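Local coordinates for collagen adhesin (PDB 2F68), which binds collagen as a surface adhesin of Staphylococcus aureus, probably by closing its extracellular domains round the ligand in a "collagen hug", at residues G193-L198 with T236-D241; I186-Q191 with F270-Q275; L198-I203 with N257-I262; V151-T156 with K289-T294; G157-E162 with V295-A300. All blocks are in the same frame, centred on the assembly; numbering follows the deposited sequence.

Contact 1 (G193-L198 with T236-D241)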
# COMPACT_ATOMS: atom_id res chain seq x y z
N GLY A 193 -3.45 12.57 11.17
CA GLY A 193 -3.30 12.48 9.72
C GLY A 193 -4.19 11.43 9.07
O GLY A 193 -4.16 11.25 7.85
N GLN A 194 -4.98 10.75 9.90
CA GLN A 194 -5.87 9.68 9.44
C GLN A 194 -7.10 9.54 10.33
O GLN A 194 -7.04 9.81 11.53
CB GLN A 194 -5.11 8.35 9.34
CG GLN A 194 -4.40 7.92 10.62
CD GLN A 194 -3.35 6.84 10.40
OE1 GLN A 194 -2.30 6.86 11.03
NE2 GLN A 194 -3.64 5.90 9.51
N GLN A 195 -8.21 9.11 9.73
CA GLN A 195 -9.46 8.90 10.46
C GLN A 195 -9.97 7.47 10.28
O GLN A 195 -10.08 6.98 9.15
CB GLN A 195 -10.52 9.92 10.02
CG GLN A 195 -11.90 9.77 10.68
CD GLN A 195 -11.86 9.90 12.20
OE1 GLN A 195 -11.21 10.79 12.74
NE2 GLN A 195 -12.57 9.01 12.88
N LEU A 196 -10.29 6.83 11.40
CA LEU A 196 -10.76 5.44 11.41
C LEU A 196 -12.14 5.27 10.77
O LEU A 196 -13.08 6.01 11.09
CB LEU A 196 -10.77 4.91 12.85
CG LEU A 196 -11.52 3.62 13.23
CD1 LEU A 196 -10.93 2.39 12.54
CD2 LEU A 196 -11.52 3.44 14.73
N ASP A 197 -12.24 4.31 9.87
CA ASP A 197 -13.51 3.91 9.28
C ASP A 197 -14.03 2.70 10.05
O ASP A 197 -13.47 1.60 9.96
CB ASP A 197 -13.35 3.60 7.79
CG ASP A 197 -14.67 3.65 7.03
OD1 ASP A 197 -15.75 3.59 7.65
OD2 ASP A 197 -14.62 3.74 5.78
N LEU A 198 -15.11 2.91 10.80
CA LEU A 198 -15.68 1.88 11.68
C LEU A 198 -16.31 0.72 10.92
O LEU A 198 -16.31 -0.42 11.39
CB LEU A 198 -16.71 2.52 12.63
CG LEU A 198 -17.36 1.67 13.74
CD1 LEU A 198 -16.33 1.15 14.74
CD2 LEU A 198 -18.44 2.47 14.45
N THR A 236 -13.97 9.62 17.56
CA THR A 236 -13.45 10.98 17.64
C THR A 236 -11.98 10.99 18.08
O THR A 236 -11.17 11.74 17.54
CB THR A 236 -14.30 11.86 18.59
OG1 THR A 236 -15.69 11.64 18.34
CG2 THR A 236 -13.98 13.34 18.39
N LYS A 237 -11.66 10.16 19.07
CA LYS A 237 -10.30 10.07 19.61
C LYS A 237 -9.41 9.08 18.85
O LYS A 237 -8.21 9.01 19.10
CB LYS A 237 -10.33 9.72 21.10
CG LYS A 237 -10.81 10.85 22.00
CD LYS A 237 -10.73 10.47 23.48
CE LYS A 237 -9.30 10.57 24.02
NZ LYS A 237 -8.80 11.97 24.09
N ASN A 238 -10.02 8.33 17.92
CA ASN A 238 -9.33 7.30 17.13
C ASN A 238 -8.61 6.25 17.99
O ASN A 238 -7.43 5.97 17.79
CB ASN A 238 -8.38 7.93 16.11
CG ASN A 238 -9.11 8.60 14.96
OD1 ASN A 238 -9.92 7.97 14.27
ND2 ASN A 238 -8.83 9.88 14.74
N THR A 239 -9.35 5.68 18.94
CA THR A 239 -8.81 4.66 19.84
C THR A 239 -9.67 3.40 19.86
O THR A 239 -10.90 3.48 19.92
CB THR A 239 -8.64 5.18 21.29
OG1 THR A 239 -9.86 5.81 21.71
CG2 THR A 239 -7.50 6.19 21.38
N ILE A 240 -9.02 2.24 19.81
CA ILE A 240 -9.70 0.95 19.87
C ILE A 240 -9.19 0.14 21.07
O ILE A 240 -8.01 -0.20 21.14
CB ILE A 240 -9.52 0.13 18.56
CG1 ILE A 240 -10.02 0.93 17.35
CG2 ILE A 240 -10.24 -1.21 18.65
CD1 ILE A 240 -9.48 0.46 16.01
N ASP A 241 -10.09 -0.14 22.00
CA ASP A 241 -9.76 -0.92 23.19
C ASP A 241 -10.38 -2.31 23.12
O ASP A 241 -11.61 -2.45 23.10
CB ASP A 241 -10.20 -0.19 24.46
CG ASP A 241 -9.45 1.12 24.69
OD1 ASP A 241 -8.22 1.15 24.50
OD2 ASP A 241 -10.11 2.11 25.06
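A G1 beta bulge, in which N238 and T239 both face D234, ends the turn between strands 230-234 and 239-244 and sends the amide of N238 across to L196 and Q195. The bulge puts N238 in a left-handed backbone conformation, which asparagine accepts more readily than most residues with a CB. With CG anti to the carbonyl carbon (chi1 -72°), its amide faces strand 194-207, where N238 OD1 accepts the backbone N of L196 at 3.1 Å in an almost straight bond (169° at the hydrogen), the donor standing above the carbonyl plane. N238 ND2 donates to Q195 OE1 at 3.2 Å; this acceptor lies in the amide plane of N238, whereas ND2 is well above the plane of the Q195 carbonyl. The two side chains cross at about a right angle, their amide planes 43° apart. Strand 194-207 belongs to the five-stranded sheet of the collagen-binding domain and strand 239-244 to the six-stranded one, so this amide bridges the two layers. Q195 NE2 turns to the carbonyl of N235, and one glutamine thus holds two points of the turn. Deeper between the sheets, L196 CD2 packs against I240 CD1 at 3.8 Å, with Y258 touching both.

Contact 2 (I186-Q191 with F270-Q275)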
# COMPACT_ATOMS: atom_id res chain seq x y z
N ILE A 186 -5.87 -5.14 24.88
CA ILE A 186 -5.16 -4.38 23.86
C ILE A 186 -5.70 -2.95 23.80
O ILE A 186 -6.90 -2.74 23.58
CB ILE A 186 -5.26 -5.04 22.45
CG1 ILE A 186 -4.97 -6.55 22.50
CG2 ILE A 186 -4.37 -4.31 21.43
CD1 ILE A 186 -3.55 -6.94 22.92
N LYS A 187 -4.82 -1.97 24.00
CA LYS A 187 -5.20 -0.56 23.93
C LYS A 187 -4.53 0.12 22.74
O LYS A 187 -3.37 0.52 22.80
CB LYS A 187 -4.85 0.16 25.24
CG LYS A 187 -5.73 -0.22 26.42
CD LYS A 187 -5.43 0.64 27.64
CE LYS A 187 -6.29 0.23 28.83
NZ LYS A 187 -5.99 1.06 30.03
N ASP A 188 -5.30 0.26 21.66
CA ASP A 188 -4.79 0.83 20.41
C ASP A 188 -5.10 2.32 20.29
O ASP A 188 -6.18 2.77 20.67
CB ASP A 188 -5.38 0.07 19.21
CG ASP A 188 -4.71 0.44 17.89
OD1 ASP A 188 -5.02 1.52 17.35
OD2 ASP A 188 -3.90 -0.36 17.39
N GLN A 189 -4.13 3.07 19.78
CA GLN A 189 -4.28 4.51 19.53
C GLN A 189 -3.82 4.84 18.11
O GLN A 189 -2.66 4.61 17.76
CB GLN A 189 -3.48 5.33 20.55
CG GLN A 189 -3.83 5.09 22.01
CD GLN A 189 -3.05 3.95 22.64
OE1 GLN A 189 -1.89 3.71 22.29
NE2 GLN A 189 -3.68 3.24 23.56
N ILE A 190 -4.73 5.39 17.31
CA ILE A 190 -4.42 5.79 15.94
C ILE A 190 -4.02 7.26 15.92
O ILE A 190 -4.77 8.13 16.36
CB ILE A 190 -5.61 5.53 14.98
CG1 ILE A 190 -6.18 4.12 15.19
CG2 ILE A 190 -5.17 5.72 13.53
CD1 ILE A 190 -7.62 3.95 14.74
N GLN A 191 -2.82 7.53 15.41
CA GLN A 191 -2.24 8.88 15.42
C GLN A 191 -2.86 9.80 14.36
O GLN A 191 -3.70 9.37 13.56
CB GLN A 191 -0.71 8.82 15.26
CG GLN A 191 0.01 7.94 16.29
CD GLN A 191 -0.24 8.37 17.73
OE1 GLN A 191 -0.70 7.57 18.56
NE2 GLN A 191 0.05 9.62 18.04
N PHE A 270 2.36 7.39 8.48
CA PHE A 270 1.12 7.14 9.22
C PHE A 270 1.38 6.12 10.32
O PHE A 270 1.71 4.96 10.05
CB PHE A 270 0.01 6.67 8.27
CG PHE A 270 -0.35 7.68 7.22
CD1 PHE A 270 -1.21 8.74 7.51
CD2 PHE A 270 0.18 7.59 5.94
CE1 PHE A 270 -1.55 9.68 6.54
CE2 PHE A 270 -0.15 8.52 4.96
CZ PHE A 270 -1.01 9.57 5.26
N VAL A 271 1.25 6.57 11.56
CA VAL A 271 1.62 5.77 12.73
C VAL A 271 0.40 5.24 13.48
O VAL A 271 -0.61 5.93 13.60
CB VAL A 271 2.52 6.58 13.71
CG1 VAL A 271 3.21 5.66 14.71
CG2 VAL A 271 3.56 7.40 12.95
N ASN A 272 0.51 4.01 13.96
CA ASN A 272 -0.49 3.41 14.84
C ASN A 272 0.20 2.78 16.05
O ASN A 272 1.18 2.04 15.89
CB ASN A 272 -1.33 2.38 14.08
CG ASN A 272 -2.47 1.81 14.91
OD1 ASN A 272 -2.83 0.64 14.76
ND2 ASN A 272 -3.06 2.63 15.77
N ASN A 273 -0.29 3.10 17.24
CA ASN A 273 0.32 2.64 18.49
C ASN A 273 -0.62 1.74 19.29
O ASN A 273 -1.83 1.94 19.30
CB ASN A 273 0.77 3.83 19.34
CG ASN A 273 1.81 4.69 18.65
OD1 ASN A 273 2.63 4.20 17.87
ND2 ASN A 273 1.79 5.99 18.93
N SER A 274 -0.04 0.74 19.97
CA SER A 274 -0.82 -0.19 20.79
C SER A 274 -0.03 -0.74 21.97
O SER A 274 1.18 -0.97 21.88
CB SER A 274 -1.37 -1.34 19.94
OG SER A 274 -0.32 -2.12 19.39
N GLN A 275 -0.74 -0.96 23.08
CA GLN A 275 -0.16 -1.56 24.29
C GLN A 275 -0.88 -2.86 24.62
O GLN A 275 -2.10 -2.96 24.45
CB GLN A 275 -0.24 -0.59 25.47
CG GLN A 275 0.55 0.71 25.30
CD GLN A 275 -0.22 1.78 24.54
OE1 GLN A 275 -1.41 2.00 24.77
NE2 GLN A 275 0.47 2.45 23.62
O HOH W 1 0.21 6.18 21.81
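Q189 and Q275 lay their amides almost in one plane, 6° apart, although the two side chains cross at about a right angle. They belong to strands 184-190 and 269-278, antiparallel neighbours in the six-stranded sheet of the collagen-binding domain. Each glutamine chain bends at chi2, and the ends form a reciprocal pair: Q189 NE2 donates to Q275 OE1 at 2.9 Å, on a lone pair, and Q275 NE2 returns a bond to Q189 OE1 at 3.0 Å. Glutamine suits this diagonal pairing because one amide both gives and takes. On the opposite face of the sheet, the D188 carboxylate and the N272 amide are turned 45° against each other. With CG anti to the backbone N in both, the two groups turn toward each other, and N272 ND2 meets D188 OD1 on its syn side at 2.8 Å in a nearly straight bond (172°). The bond to the carboxylate, which can only accept, fixes which way round the buried amide sits; N272 OD1 is left to the hydroxyl of Y258. Between the two faces runs the backbone ladder, where Q189 N and N273 N bond to each other's carbonyl in a hydrogen-bonded pair. Farther along, Q191 CG rests on V271 CB at 3.8 Å. A water joins the outer amides, donating to Q189 OE1 at 3.3 Å and accepting from N273 ND2 at 3.3 Å.

Contact 3 (L198-I203 with N257-I262)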
# COMPACT_ATOMS: atom_id res chain seq x y z
N LEU A 198 -15.11 2.91 10.80
CA LEU A 198 -15.68 1.88 11.68
C LEU A 198 -16.31 0.72 10.92
O LEU A 198 -16.31 -0.42 11.39
CB LEU A 198 -16.71 2.52 12.63
CG LEU A 198 -17.36 1.67 13.74
CD1 LEU A 198 -16.33 1.15 14.74
CD2 LEU A 198 -18.44 2.47 14.45
N SER A 199 -16.84 1.01 9.73
CA SER A 199 -17.51 0.01 8.90
C SER A 199 -16.55 -1.02 8.29
O SER A 199 -16.98 -2.10 7.86
CB SER A 199 -18.32 0.69 7.79
OG SER A 199 -17.48 1.48 6.96
N THR A 200 -15.27 -0.69 8.27
CA THR A 200 -14.24 -1.56 7.68
C THR A 200 -13.44 -2.32 8.74
O THR A 200 -12.27 -2.64 8.53
CB THR A 200 -13.27 -0.76 6.77
OG1 THR A 200 -12.69 0.31 7.51
CG2 THR A 200 -14.00 -0.21 5.55
N LEU A 201 -14.08 -2.61 9.87
CA LEU A 201 -13.42 -3.27 11.00
C LEU A 201 -13.09 -4.74 10.69
O LEU A 201 -11.98 -5.04 10.26
CB LEU A 201 -14.28 -3.15 12.28
CG LEU A 201 -13.65 -3.14 13.68
CD1 LEU A 201 -13.15 -4.52 14.11
CD2 LEU A 201 -12.54 -2.09 13.82
N ASN A 202 -14.06 -5.63 10.91
CA ASN A 202 -13.92 -7.09 10.73
C ASN A 202 -12.87 -7.81 11.60
O ASN A 202 -11.73 -7.35 11.73
CB ASN A 202 -13.84 -7.51 9.24
CG ASN A 202 -12.46 -7.29 8.62
OD1 ASN A 202 -12.28 -6.40 7.79
ND2 ASN A 202 -11.49 -8.11 9.02
N ILE A 203 -13.27 -8.93 12.18
CA ILE A 203 -12.40 -9.74 13.04
C ILE A 203 -12.35 -11.19 12.53
O ILE A 203 -13.39 -11.80 12.28
CB ILE A 203 -12.86 -9.74 14.53
CG1 ILE A 203 -13.16 -8.32 15.03
CG2 ILE A 203 -11.81 -10.39 15.43
CD1 ILE A 203 -14.63 -7.94 14.98
N ASN A 257 -8.58 -6.44 11.75
CA ASN A 257 -8.26 -5.53 10.66
C ASN A 257 -9.05 -4.22 10.81
O ASN A 257 -10.03 -4.17 11.56
CB ASN A 257 -8.56 -6.20 9.31
CG ASN A 257 -8.21 -5.33 8.11
OD1 ASN A 257 -9.06 -5.08 7.25
ND2 ASN A 257 -6.97 -4.86 8.05
N TYR A 258 -8.60 -3.17 10.12
CA TYR A 258 -9.37 -1.93 9.94
C TYR A 258 -8.67 -0.94 9.02
O TYR A 258 -7.44 -0.87 8.98
CB TYR A 258 -9.75 -1.27 11.27
CG TYR A 258 -8.59 -0.85 12.15
CD1 TYR A 258 -8.02 0.41 12.03
CD2 TYR A 258 -8.07 -1.72 13.11
CE1 TYR A 258 -6.96 0.81 12.84
CE2 TYR A 258 -7.01 -1.34 13.92
CZ TYR A 258 -6.46 -0.08 13.78
OH TYR A 258 -5.41 0.30 14.58
N LYS A 259 -9.46 -0.17 8.28
CA LYS A 259 -8.95 0.83 7.35
C LYS A 259 -9.10 2.24 7.89
O LYS A 259 -10.13 2.58 8.49
CB LYS A 259 -9.65 0.71 5.99
CG LYS A 259 -9.37 -0.59 5.24
CD LYS A 259 -10.15 -0.65 3.94
CE LYS A 259 -9.92 -1.97 3.22
NZ LYS A 259 -10.68 -2.04 1.94
N THR A 260 -8.08 3.06 7.68
CA THR A 260 -8.09 4.46 8.12
C THR A 260 -7.99 5.40 6.92
O THR A 260 -7.02 5.35 6.15
CB THR A 260 -6.95 4.77 9.12
OG1 THR A 260 -5.70 4.30 8.59
CG2 THR A 260 -7.22 4.09 10.46
N LYS A 261 -9.00 6.26 6.76
CA LYS A 261 -9.05 7.23 5.67
C LYS A 261 -8.04 8.35 5.90
O LYS A 261 -8.03 8.99 6.96
CB LYS A 261 -10.47 7.80 5.53
CG LYS A 261 -10.65 8.82 4.41
CD LYS A 261 -10.75 8.15 3.04
CE LYS A 261 -10.96 9.18 1.94
NZ LYS A 261 -11.11 8.55 0.60
N ILE A 262 -7.19 8.59 4.90
CA ILE A 262 -6.16 9.62 4.96
C ILE A 262 -6.78 11.02 4.84
O ILE A 262 -7.45 11.33 3.86
CB ILE A 262 -5.06 9.41 3.89
CG1 ILE A 262 -4.25 8.14 4.20
CG2 ILE A 262 -4.15 10.63 3.78
CD1 ILE A 262 -3.34 7.69 3.08
O HOH W 2 -11.19 -3.63 6.07
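Direct hydrogen bonds between L198-I203 and N257-I262 are few. N257 N donates to N202 O at 3.3 Å. A weak bond runs from K259 N to T200 OG1 at 3.4 Å; the stronger partner of this hydroxyl is the carbonyl of D197. A CA-H...O contact adds to these, Y258 CA pointing straight at T200 O (3.3 Å, 176° at the hydrogen). Strand 194-207 is interrupted here: the regular ladder with strand 252-262, kept up by D197 and K259, gives way where residues 198-201 swing out of the five-stranded sheet. N202 has a positive phi, which asparagine tolerates well, as the chain returns to the strand. A water bridges the two segments, hydrogen-bonded to T200 O at 2.9 Å and to N257 OD1 at 2.8 Å. Among the apolar contacts, L201 CD2 reaches back to Y258 CB at 3.9 Å, while the Y258 ring meets that of W169. T200 also crosses K259 at about a right angle, its OG1 3.4 Å from K259 CB.

Contact 4 (V151-T156 with K289-T294)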
# COMPACT_ATOMS: atom_id res chain seq x y z
N VAL A 151 5.37 -14.23 17.22
CA VAL A 151 5.17 -13.90 18.63
C VAL A 151 3.68 -13.94 18.99
O VAL A 151 2.84 -14.14 18.11
CB VAL A 151 5.78 -12.51 18.99
CG1 VAL A 151 7.30 -12.56 18.96
CG2 VAL A 151 5.25 -11.41 18.05
N PHE A 152 3.37 -13.76 20.27
CA PHE A 152 1.98 -13.74 20.74
C PHE A 152 1.18 -12.64 20.05
O PHE A 152 0.20 -12.91 19.36
CB PHE A 152 1.92 -13.58 22.26
CG PHE A 152 0.53 -13.64 22.83
CD1 PHE A 152 -0.01 -14.84 23.27
CD2 PHE A 152 -0.25 -12.49 22.93
CE1 PHE A 152 -1.29 -14.91 23.80
CE2 PHE A 152 -1.54 -12.54 23.46
CZ PHE A 152 -2.06 -13.75 23.89
N TYR A 153 1.61 -11.39 20.24
CA TYR A 153 0.93 -10.24 19.66
C TYR A 153 1.90 -9.30 18.96
O TYR A 153 2.91 -8.88 19.54
CB TYR A 153 0.12 -9.49 20.73
CG TYR A 153 -0.45 -8.17 20.27
CD1 TYR A 153 -1.53 -8.12 19.40
CD2 TYR A 153 0.10 -6.96 20.70
CE1 TYR A 153 -2.06 -6.91 18.97
CE2 TYR A 153 -0.42 -5.74 20.28
CZ TYR A 153 -1.50 -5.72 19.41
OH TYR A 153 -2.01 -4.52 18.99
N TYR A 154 1.58 -8.97 17.71
CA TYR A 154 2.30 -7.96 16.95
C TYR A 154 1.33 -7.18 16.06
O TYR A 154 0.28 -7.71 15.68
CB TYR A 154 3.43 -8.58 16.12
CG TYR A 154 2.98 -9.32 14.87
CD1 TYR A 154 2.58 -10.65 14.94
CD2 TYR A 154 2.97 -8.69 13.63
CE1 TYR A 154 2.16 -11.34 13.80
CE2 TYR A 154 2.56 -9.37 12.48
CZ TYR A 154 2.16 -10.69 12.58
OH TYR A 154 1.75 -11.36 11.45
N LYS A 155 1.68 -5.94 15.75
CA LYS A 155 0.83 -5.08 14.94
C LYS A 155 1.53 -4.65 13.65
O LYS A 155 2.69 -4.23 13.68
CB LYS A 155 0.39 -3.86 15.76
CG LYS A 155 -0.80 -3.11 15.18
CD LYS A 155 -1.25 -1.98 16.09
CE LYS A 155 -0.20 -0.88 16.21
NZ LYS A 155 0.29 -0.38 14.90
N THR A 156 0.81 -4.77 12.54
CA THR A 156 1.35 -4.43 11.22
C THR A 156 0.31 -3.73 10.34
O THR A 156 -0.88 -3.72 10.66
CB THR A 156 1.93 -5.68 10.49
OG1 THR A 156 2.53 -5.29 9.25
CG2 THR A 156 0.83 -6.72 10.23
N LYS A 289 3.31 -3.58 27.21
CA LYS A 289 4.43 -3.51 26.27
C LYS A 289 3.97 -2.90 24.95
O LYS A 289 2.87 -3.19 24.47
CB LYS A 289 5.03 -4.90 26.04
CG LYS A 289 6.40 -4.90 25.37
CD LYS A 289 6.92 -6.32 25.18
CE LYS A 289 8.26 -6.32 24.44
NZ LYS A 289 8.13 -5.93 23.01
N SER A 290 4.81 -2.04 24.38
CA SER A 290 4.49 -1.33 23.15
C SER A 290 4.69 -2.19 21.91
O SER A 290 5.72 -2.86 21.76
CB SER A 290 5.32 -0.05 23.03
OG SER A 290 5.01 0.85 24.08
N PHE A 291 3.69 -2.18 21.03
CA PHE A 291 3.76 -2.86 19.75
C PHE A 291 3.26 -1.92 18.65
O PHE A 291 2.09 -1.96 18.26
CB PHE A 291 2.95 -4.16 19.77
CG PHE A 291 3.47 -5.19 20.73
CD1 PHE A 291 2.95 -5.31 22.01
CD2 PHE A 291 4.50 -6.05 20.35
CE1 PHE A 291 3.43 -6.26 22.90
CE2 PHE A 291 5.00 -7.01 21.24
CZ PHE A 291 4.46 -7.11 22.51
N ASN A 292 4.16 -1.07 18.16
CA ASN A 292 3.81 -0.01 17.22
C ASN A 292 4.20 -0.33 15.78
O ASN A 292 5.11 -1.13 15.54
CB ASN A 292 4.45 1.32 17.65
CG ASN A 292 4.36 1.57 19.15
OD1 ASN A 292 5.34 1.96 19.78
ND2 ASN A 292 3.18 1.35 19.73
N HIS A 293 3.51 0.30 14.83
CA HIS A 293 3.82 0.15 13.41
C HIS A 293 3.63 1.45 12.64
O HIS A 293 2.71 2.22 12.93
CB HIS A 293 2.98 -0.97 12.79
CG HIS A 293 3.51 -1.47 11.48
ND1 HIS A 293 3.06 -1.00 10.27
CD2 HIS A 293 4.46 -2.39 11.20
CE1 HIS A 293 3.71 -1.61 9.29
NE2 HIS A 293 4.56 -2.46 9.83
N THR A 294 4.50 1.68 11.66
CA THR A 294 4.46 2.90 10.85
C THR A 294 4.40 2.55 9.36
O THR A 294 5.22 1.77 8.86
CB THR A 294 5.69 3.80 11.13
OG1 THR A 294 5.87 3.94 12.55
CG2 THR A 294 5.51 5.18 10.51
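Y153 turns the edge of its ring onto the face of F291 in an offset edge-to-face pair, centroids 5.3 Å apart and planes at 81°. The leading rim atom is Y153 CD2, 3.5 Å from F291 CD1. The carbonyl of the same tyrosine also meets F291: Y153 O stands 3.2 Å above the ring plane of F291, offset toward its rim. Tyrosine suits this place because its hydroxyl, past the apolar ring, finds a polar partner in S274 OG, which also bonds F291 O. Strand 154-156 is an edge strand of the five-stranded sheet and strand 289-296 lies in the six-stranded one. The touching parts run nearly the same way (9° apart). They belong to different sheets and meet through side chains, with no hydrogen bond between them, as facing layers of a beta sandwich do. K155 reaches inward between them, its chain bent at chi3 and chi4. Its CE lies 3.3 Å from F291 O, and NZ continues to the carbonyl of N272, which gives this buried ammonium a hydrogen-bonding partner; the nearby D188 would probably steady its charge. Next along, H293 has CG anti to the backbone N and lies side by side with T156. T156 CA sits over the centre of the imidazole, 3.7 Å from the centroid and 13° off the normal, a CH-pi contact. T156 OG1 lies over a face too, 3.5 Å from H293 NE2.

Contact 5 (G157-E162 with V295-A300)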
# COMPACT_ATOMS: atom_id res chain seq x y z
N GLY A 157 0.76 -3.15 9.23
CA GLY A 157 -0.12 -2.47 8.29
C GLY A 157 0.54 -2.17 6.96
O GLY A 157 1.77 -2.16 6.85
N ASP A 158 -0.29 -1.91 5.94
CA ASP A 158 0.19 -1.59 4.60
C ASP A 158 -0.81 -0.73 3.82
O ASP A 158 -1.94 -0.51 4.26
CB ASP A 158 0.54 -2.87 3.82
CG ASP A 158 -0.66 -3.79 3.63
OD1 ASP A 158 -1.48 -3.52 2.73
OD2 ASP A 158 -0.76 -4.78 4.37
N MET A 159 -0.38 -0.24 2.66
CA MET A 159 -1.24 0.52 1.76
C MET A 159 -1.45 -0.25 0.46
O MET A 159 -0.48 -0.69 -0.17
CB MET A 159 -0.64 1.90 1.48
CG MET A 159 -1.63 2.92 0.94
SD MET A 159 -0.90 4.54 0.61
CE MET A 159 -0.57 5.13 2.27
N LEU A 160 -2.71 -0.41 0.07
CA LEU A 160 -3.07 -1.13 -1.16
C LEU A 160 -2.74 -0.34 -2.42
O LEU A 160 -2.98 0.87 -2.48
CB LEU A 160 -4.55 -1.52 -1.14
CG LEU A 160 -4.95 -3.00 -1.10
CD1 LEU A 160 -3.97 -3.87 -0.32
CD2 LEU A 160 -6.37 -3.15 -0.57
N PRO A 161 -2.17 -1.02 -3.44
CA PRO A 161 -1.86 -0.41 -4.74
C PRO A 161 -3.09 0.12 -5.47
O PRO A 161 -2.98 1.08 -6.25
CB PRO A 161 -1.24 -1.57 -5.53
CG PRO A 161 -0.75 -2.52 -4.49
CD PRO A 161 -1.76 -2.43 -3.40
N GLU A 162 -4.25 -0.49 -5.23
CA GLU A 162 -5.50 -0.05 -5.85
C GLU A 162 -6.16 1.12 -5.12
O GLU A 162 -6.92 1.88 -5.72
CB GLU A 162 -6.50 -1.22 -5.99
CG GLU A 162 -6.80 -1.99 -4.71
CD GLU A 162 -5.95 -3.24 -4.54
OE1 GLU A 162 -4.74 -3.20 -4.86
OE2 GLU A 162 -6.49 -4.26 -4.07
N VAL A 295 3.43 3.13 8.67
CA VAL A 295 3.26 2.93 7.23
C VAL A 295 3.63 4.20 6.47
O VAL A 295 3.08 5.27 6.72
CB VAL A 295 1.82 2.49 6.87
CG1 VAL A 295 1.66 2.30 5.36
CG2 VAL A 295 1.45 1.20 7.60
N HIS A 296 4.58 4.07 5.55
CA HIS A 296 5.05 5.20 4.74
C HIS A 296 4.11 5.50 3.59
O HIS A 296 3.59 4.58 2.94
CB HIS A 296 6.46 4.93 4.21
CG HIS A 296 7.49 4.75 5.29
ND1 HIS A 296 7.87 3.52 5.76
CD2 HIS A 296 8.22 5.66 5.98
CE1 HIS A 296 8.78 3.67 6.70
NE2 HIS A 296 9.02 4.96 6.85
N ASN A 297 3.88 6.79 3.34
CA ASN A 297 3.02 7.24 2.26
C ASN A 297 3.71 7.11 0.90
O ASN A 297 4.93 7.20 0.81
CB ASN A 297 2.58 8.69 2.50
CG ASN A 297 1.33 9.07 1.71
OD1 ASN A 297 0.68 8.22 1.09
ND2 ASN A 297 0.98 10.35 1.75
N ILE A 298 2.91 6.91 -0.14
CA ILE A 298 3.43 6.70 -1.50
C ILE A 298 3.89 8.01 -2.14
O ILE A 298 3.16 9.01 -2.13
CB ILE A 298 2.39 5.99 -2.41
CG1 ILE A 298 1.97 4.63 -1.81
CG2 ILE A 298 2.91 5.83 -3.84
CD1 ILE A 298 3.12 3.67 -1.48
N ASN A 299 5.10 7.99 -2.68
CA ASN A 299 5.68 9.14 -3.36
C ASN A 299 5.52 9.05 -4.87
O ASN A 299 5.89 8.04 -5.49
CB ASN A 299 7.17 9.29 -3.00
CG ASN A 299 7.40 9.42 -1.50
OD1 ASN A 299 6.69 10.16 -0.81
ND2 ASN A 299 8.40 8.71 -1.00
N ALA A 300 4.97 10.11 -5.47
CA ALA A 300 4.79 10.19 -6.91
C ALA A 300 4.94 11.63 -7.40
O ALA A 300 4.21 12.52 -6.97
CB ALA A 300 3.44 9.62 -7.32
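The peptide group of G157 carries V295 CG2 over one face, 3.5 Å from G157 O. The amide of N297 is approached from both sides: M159 CE comes to OD1 obliquely from one side of the plane, 3.5 Å away, with F270 packing on that same face, and on the other side I298 N donates to N297 OD1 at 2.9 Å. Glycine suits position 157, because a CB there would point at V295 and lie tight against its CG2. M159 leaves the backbone with CG anti to the N (chi1 -162°) and bends at chi3, which carries CE to N297; its SD slides past I298 with 3.8 Å to CG1. An unbranched thioether, free to turn at chi3, suits a place where it must follow both a polar amide and an aliphatic branch. Both segments run side by side toward the N-terminal domain, whose sheet strand 300-307 joins by pairing with strand 104-116. Between the two segments the contact relies on shape and dispersion, without a hydrogen bond, while directional bonds of the junction go to residues outside them: D158 to R168, P161 to S68, and N297 ND2 to the carbonyl of Q267.

Contacts 1 to 4 lie in the collagen-binding domain, and the centre of contact 5 lies about 3 Å from the centre of the chain, at the junction with the N-terminal domain. Contact 2 is a ladder within the six-stranded sheet and contact 3 an interrupted one within the five-stranded sheet; contacts 1 and 4 join the two sheets. The centres of contacts 1 and 2 are about 9 Å apart, as are those of 1 and 3 and of 2 and 4. Along the chain, contacts 1 to 3 are nested inside the loops closed by contacts 4 and 5, which cross and share strand 289-296. That strand runs into the interdomain junction, which matters if the domains close round collagen, as the hug model proposes.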